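Local coordinates for DNA mismatch repair protein MutS (Thermus aquaticus, PDB 1EWQ) that takes part in DNA mismatch repair, binding mismatched DNA and carrying a weak ATPase activity, at residues V674-R688 against Y697-K709. Sequence-based numbering, arbitrary orientation.
Sequences VAIATAVAEALHERR and YFELTALGLPRLK
His685 lies flat between two residues of 697-709. Over one face sits Leu705 CB, a CH-pi contact 3.8 Å from the ring centroid; over the other lies the guanidinium of Arg707, its plane only 11° from that of the imidazole. CG of His685 is anti to the backbone N (chi1 168°), which swings the ring out to this loop. Bent at chi3, Arg707 turns back over the helix end; arginine suits the place because its flat group can stack while an in-plane N-H of NH2 gives a nearly straight bond (170°) to His685 O. That carbonyl takes Arg688 N, part of the Schellman motif, from its opposite face. A leucine in place of Arg707 has no guanidinium, and would probably leave one imidazole face without its flat partner and His685 O without a side-chain donor. At the other end, Val674 CG2 stands over the centre of the Tyr697 ring, while Ala677, small enough to admit the ring, meets its edge through CB. One residue further along the helix, Leu700 CD2 packs 3.3 Å from Thr678 OG1, whose own bond goes back to Val674 O. Segment 697-709 thus joins helix 670-687 to strand 578-582 through Leu700 and Leu705; helix 638-652 packs on Ile676, Val680 and Leu684.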
loop_
_atom_site.group_PDB
_atom_site.type_symbol
_atom_site.label_atom_id
_atom_site.label_comp_id
_atom_site.label_asym_id
_atom_site.label_seq_id
_atom_site.Cartn_x
_atom_site.Cartn_y
_atom_site.Cartn_z
ATOM N N VAL C 674 -14.560 -18.883 35.216
ATOM C CA VAL C 674 -14.714 -20.329 35.338
ATOM C C VAL C 674 -16.169 -20.765 35.159
ATOM O O VAL C 674 -16.443 -21.784 34.523
ATOM C CB VAL C 674 -14.164 -20.813 36.707
ATOM C CG1 VAL C 674 -14.503 -22.277 36.937
ATOM C CG2 VAL C 674 -12.656 -20.608 36.745
ATOM N N ALA C 675 -17.093 -19.984 35.712
ATOM C CA ALA C 675 -18.521 -20.279 35.613
ATOM C C ALA C 675 -18.986 -20.271 34.164
ATOM O O ALA C 675 -19.684 -21.180 33.735
ATOM C CB ALA C 675 -19.324 -19.261 36.405
ATOM N N ILE C 676 -18.602 -19.234 33.421
ATOM C CA ILE C 676 -18.995 -19.117 32.020
ATOM C C ILE C 676 -18.352 -20.236 31.209
ATOM O O ILE C 676 -19.007 -20.876 30.385
ATOM C CB ILE C 676 -18.544 -17.771 31.398
ATOM C CG1 ILE C 676 -19.049 -16.598 32.242
ATOM C CG2 ILE C 676 -19.086 -17.654 29.974
ATOM C CD1 ILE C 676 -20.567 -16.508 32.347
ATOM N N ALA C 677 -17.064 -20.464 31.440
ATOM C CA ALA C 677 -16.366 -21.512 30.706
ATOM C C ALA C 677 -17.040 -22.865 30.940
ATOM O O ALA C 677 -17.144 -23.672 30.018
ATOM C CB ALA C 677 -14.903 -21.567 31.129
ATOM N N THR C 678 -17.506 -23.095 32.170
ATOM C CA THR C 678 -18.164 -24.357 32.535
ATOM C C THR C 678 -19.525 -24.555 31.876
ATOM O O THR C 678 -19.812 -25.627 31.320
ATOM C CB THR C 678 -18.363 -24.477 34.062
ATOM O OG1 THR C 678 -17.092 -24.558 34.715
ATOM C CG2 THR C 678 -19.160 -25.724 34.390
ATOM N N ALA C 679 -20.366 -23.530 31.954
ATOM C CA ALA C 679 -21.697 -23.579 31.362
ATOM C C ALA C 679 -21.569 -23.818 29.864
ATOM O O ALA C 679 -22.325 -24.590 29.280
ATOM C CB ALA C 679 -22.445 -22.262 31.630
ATOM N N VAL C 680 -20.611 -23.136 29.241
ATOM C CA VAL C 680 -20.379 -23.287 27.813
ATOM C C VAL C 680 -19.908 -24.710 27.531
ATOM O O VAL C 680 -20.375 -25.348 26.594
ATOM C CB VAL C 680 -19.311 -22.284 27.307
ATOM C CG1 VAL C 680 -18.918 -22.618 25.875
ATOM C CG2 VAL C 680 -19.865 -20.854 27.385
ATOM N N ALA C 681 -18.989 -25.209 28.353
ATOM C CA ALA C 681 -18.480 -26.568 28.173
ATOM C C ALA C 681 -19.606 -27.592 28.278
ATOM O O ALA C 681 -19.713 -28.492 27.443
ATOM C CB ALA C 681 -17.399 -26.877 29.212
ATOM N N GLU C 682 -20.455 -27.453 29.297
ATOM C CA GLU C 682 -21.558 -28.395 29.488
ATOM C C GLU C 682 -22.544 -28.378 28.330
ATOM O O GLU C 682 -23.045 -29.433 27.908
ATOM C CB GLU C 682 -22.309 -28.095 30.794
ATOM C CG GLU C 682 -21.444 -28.206 32.048
ATOM C CD GLU C 682 -22.221 -27.963 33.336
ATOM O OE1 GLU C 682 -23.254 -27.256 33.296
ATOM O OE2 GLU C 682 -21.782 -28.465 34.393
ATOM N N ALA C 683 -22.832 -27.187 27.810
ATOM C CA ALA C 683 -23.777 -27.079 26.701
ATOM C C ALA C 683 -23.220 -27.756 25.454
ATOM O O ALA C 683 -23.956 -28.402 24.718
ATOM C CB ALA C 683 -24.101 -25.613 26.412
ATOM N N LEU C 684 -21.921 -27.614 25.217
ATOM C CA LEU C 684 -21.332 -28.247 24.045
ATOM C C LEU C 684 -21.249 -29.753 24.269
ATOM O O LEU C 684 -21.319 -30.535 23.323
ATOM C CB LEU C 684 -19.954 -27.648 23.738
ATOM C CG LEU C 684 -20.050 -26.321 22.979
ATOM C CD1 LEU C 684 -18.718 -25.590 22.993
ATOM C CD2 LEU C 684 -20.502 -26.605 21.551
ATOM N N HIS C 685 -21.103 -30.151 25.530
ATOM C CA HIS C 685 -21.062 -31.569 25.872
ATOM C C HIS C 685 -22.463 -32.139 25.585
ATOM O O HIS C 685 -22.598 -33.169 24.919
ATOM C CB HIS C 685 -20.707 -31.751 27.348
ATOM C CG HIS C 685 -20.924 -33.141 27.848
ATOM N ND1 HIS C 685 -19.965 -34.129 27.752
ATOM C CD2 HIS C 685 -22.002 -33.719 28.427
ATOM C CE1 HIS C 685 -20.443 -35.253 28.254
ATOM N NE2 HIS C 685 -21.677 -35.031 28.670
ATOM N N GLU C 686 -23.497 -31.454 26.083
ATOM C CA GLU C 686 -24.889 -31.857 25.860
ATOM C C GLU C 686 -25.173 -31.884 24.354
ATOM O O GLU C 686 -25.871 -32.766 23.856
ATOM C CB GLU C 686 -25.870 -30.856 26.498
ATOM C CG GLU C 686 -25.810 -30.707 28.006
ATOM C CD GLU C 686 -26.632 -29.502 28.501
ATOM O OE1 GLU C 686 -27.834 -29.419 28.142
ATOM O OE2 GLU C 686 -26.080 -28.645 29.244
ATOM N N ARG C 687 -24.648 -30.892 23.639
ATOM C CA ARG C 687 -24.852 -30.806 22.194
ATOM C C ARG C 687 -24.279 -32.030 21.483
ATOM O O ARG C 687 -24.739 -32.399 20.407
ATOM C CB ARG C 687 -24.198 -29.532 21.634
ATOM C CG ARG C 687 -24.568 -29.217 20.186
ATOM C CD ARG C 687 -26.080 -29.009 20.054
ATOM N NE ARG C 687 -26.565 -28.006 21.000
ATOM C CZ ARG C 687 -26.482 -26.691 20.813
ATOM N NH1 ARG C 687 -25.942 -26.199 19.704
ATOM N NH2 ARG C 687 -26.929 -25.863 21.747
ATOM N N ARG C 688 -23.279 -32.650 22.102
ATOM C CA ARG C 688 -22.604 -33.825 21.559
ATOM C C ARG C 688 -21.725 -33.523 20.341
ATOM O O ARG C 688 -21.367 -34.428 19.583
ATOM C CB ARG C 688 -23.608 -34.933 21.207
ATOM C CG ARG C 688 -24.374 -35.491 22.407
ATOM C CD ARG C 688 -25.301 -36.651 22.014
ATOM N NE ARG C 688 -24.642 -37.958 22.115
ATOM C CZ ARG C 688 -23.948 -38.541 21.143
ATOM N NH1 ARG C 688 -23.811 -37.944 19.965
ATOM N NH2 ARG C 688 -23.391 -39.730 21.352
ATOM N N TYR C 697 -7.855 -23.381 32.660
ATOM C CA TYR C 697 -8.676 -23.728 33.816
ATOM C C TYR C 697 -8.576 -25.193 34.223
ATOM O O TYR C 697 -9.153 -26.072 33.572
ATOM C CB TYR C 697 -10.138 -23.383 33.532
ATOM C CG TYR C 697 -10.411 -21.896 33.428
ATOM C CD1 TYR C 697 -11.456 -21.421 32.644
ATOM C CD2 TYR C 697 -9.666 -20.971 34.167
ATOM C CE1 TYR C 697 -11.763 -20.074 32.601
ATOM C CE2 TYR C 697 -9.967 -19.612 34.134
ATOM C CZ TYR C 697 -11.018 -19.171 33.349
ATOM O OH TYR C 697 -11.349 -17.835 33.308
ATOM N N PHE C 698 -7.829 -25.463 35.288
ATOM C CA PHE C 698 -7.719 -26.836 35.772
ATOM C C PHE C 698 -9.106 -27.216 36.282
ATOM O O PHE C 698 -9.491 -28.381 36.270
ATOM C CB PHE C 698 -6.718 -26.953 36.931
ATOM C CG PHE C 698 -5.275 -26.923 36.510
ATOM C CD1 PHE C 698 -4.619 -25.711 36.294
ATOM C CD2 PHE C 698 -4.562 -28.112 36.349
ATOM C CE1 PHE C 698 -3.275 -25.675 35.929
ATOM C CE2 PHE C 698 -3.211 -28.088 35.981
ATOM C CZ PHE C 698 -2.567 -26.864 35.772
ATOM N N GLU C 699 -9.853 -26.212 36.729
ATOM C CA GLU C 699 -11.184 -26.449 37.245
ATOM C C GLU C 699 -12.072 -27.180 36.228
ATOM O O GLU C 699 -12.882 -28.019 36.609
ATOM C CB GLU C 699 -11.833 -25.128 37.711
ATOM C CG GLU C 699 -11.363 -23.885 36.982
ATOM C CD GLU C 699 -10.018 -23.368 37.484
ATOM O OE1 GLU C 699 -9.984 -22.596 38.477
ATOM O OE2 GLU C 699 -8.997 -23.748 36.882
ATOM N N LEU C 700 -11.901 -26.891 34.940
ATOM C CA LEU C 700 -12.706 -27.550 33.906
ATOM C C LEU C 700 -12.339 -29.024 33.725
ATOM O O LEU C 700 -13.169 -29.825 33.298
ATOM C CB LEU C 700 -12.555 -26.833 32.560
ATOM C CG LEU C 700 -13.108 -25.406 32.454
ATOM C CD1 LEU C 700 -12.946 -24.888 31.016
ATOM C CD2 LEU C 700 -14.567 -25.404 32.834
ATOM N N THR C 701 -11.102 -29.383 34.060
ATOM C CA THR C 701 -10.646 -30.768 33.903
ATOM C C THR C 701 -11.350 -31.800 34.787
ATOM O O THR C 701 -11.304 -32.997 34.502
ATOM C CB THR C 701 -9.137 -30.900 34.174
ATOM O OG1 THR C 701 -8.887 -30.748 35.574
ATOM C CG2 THR C 701 -8.359 -29.835 33.402
ATOM N N ALA C 702 -12.012 -31.353 35.846
ATOM C CA ALA C 702 -12.678 -32.293 36.742
ATOM C C ALA C 702 -14.208 -32.299 36.739
ATOM O O ALA C 702 -14.819 -32.796 37.676
ATOM C CB ALA C 702 -12.173 -32.074 38.164
ATOM N N LEU C 703 -14.838 -31.775 35.697
ATOM C CA LEU C 703 -16.297 -31.760 35.677
ATOM C C LEU C 703 -16.875 -33.175 35.637
ATOM O O LEU C 703 -16.196 -34.125 35.237
ATOM C CB LEU C 703 -16.794 -30.952 34.479
ATOM C CG LEU C 703 -16.331 -29.496 34.480
ATOM C CD1 LEU C 703 -16.819 -28.791 33.221
ATOM C CD2 LEU C 703 -16.856 -28.807 35.725
ATOM N N GLY C 704 -18.125 -33.316 36.068
ATOM C CA GLY C 704 -18.769 -34.620 36.062
ATOM C C GLY C 704 -19.536 -34.839 34.767
ATOM O O GLY C 704 -20.775 -34.925 34.767
ATOM N N LEU C 705 -18.790 -34.910 33.662
ATOM C CA LEU C 705 -19.368 -35.110 32.341
ATOM C C LEU C 705 -18.843 -36.426 31.779
ATOM O O LEU C 705 -17.636 -36.655 31.724
ATOM C CB LEU C 705 -19.010 -33.931 31.432
ATOM C CG LEU C 705 -19.479 -32.571 31.975
ATOM C CD1 LEU C 705 -19.037 -31.455 31.053
ATOM C CD2 LEU C 705 -21.000 -32.567 32.111
ATOM N N PRO C 706 -19.758 -37.319 31.366
ATOM C CA PRO C 706 -19.423 -38.632 30.810
ATOM C C PRO C 706 -18.580 -38.650 29.543
ATOM O O PRO C 706 -17.786 -39.566 29.342
ATOM C CB PRO C 706 -20.787 -39.280 30.611
ATOM C CG PRO C 706 -21.683 -38.123 30.387
ATOM C CD PRO C 706 -21.217 -37.135 31.417
ATOM N N ARG C 707 -18.751 -37.648 28.691
ATOM C CA ARG C 707 -17.993 -37.597 27.452
ATOM C C ARG C 707 -16.886 -36.544 27.485
ATOM O O ARG C 707 -16.419 -36.088 26.442
ATOM C CB ARG C 707 -18.934 -37.350 26.272
ATOM C CG ARG C 707 -19.936 -38.474 26.016
ATOM C CD ARG C 707 -20.838 -38.140 24.828
ATOM N NE ARG C 707 -21.648 -36.937 25.057
ATOM C CZ ARG C 707 -22.785 -36.914 25.747
ATOM N NH1 ARG C 707 -23.279 -38.032 26.283
ATOM N NH2 ARG C 707 -23.431 -35.769 25.914
ATOM N N LEU C 708 -16.467 -36.160 28.688
ATOM C CA LEU C 708 -15.396 -35.188 28.827
ATOM C C LEU C 708 -14.078 -35.944 28.830
ATOM O O LEU C 708 -13.906 -36.901 29.583
ATOM C CB LEU C 708 -15.545 -34.390 30.129
ATOM C CG LEU C 708 -14.530 -33.275 30.434
ATOM C CD1 LEU C 708 -15.029 -32.419 31.601
ATOM C CD2 LEU C 708 -13.185 -33.874 30.785
ATOM N N LYS C 709 -13.154 -35.522 27.972
ATOM C CA LYS C 709 -11.844 -36.151 27.896
ATOM C C LYS C 709 -10.739 -35.117 28.125
ATOM O O LYS C 709 -10.821 -33.984 27.650
ATOM C CB LYS C 709 -11.638 -36.827 26.536
ATOM C CG LYS C 709 -10.293 -37.513 26.423
ATOM C CD LYS C 709 -9.992 -37.993 24.998
ATOM C CE LYS C 709 -10.884 -39.150 24.584
ATOM N NZ LYS C 709 -10.542 -39.600 23.215
#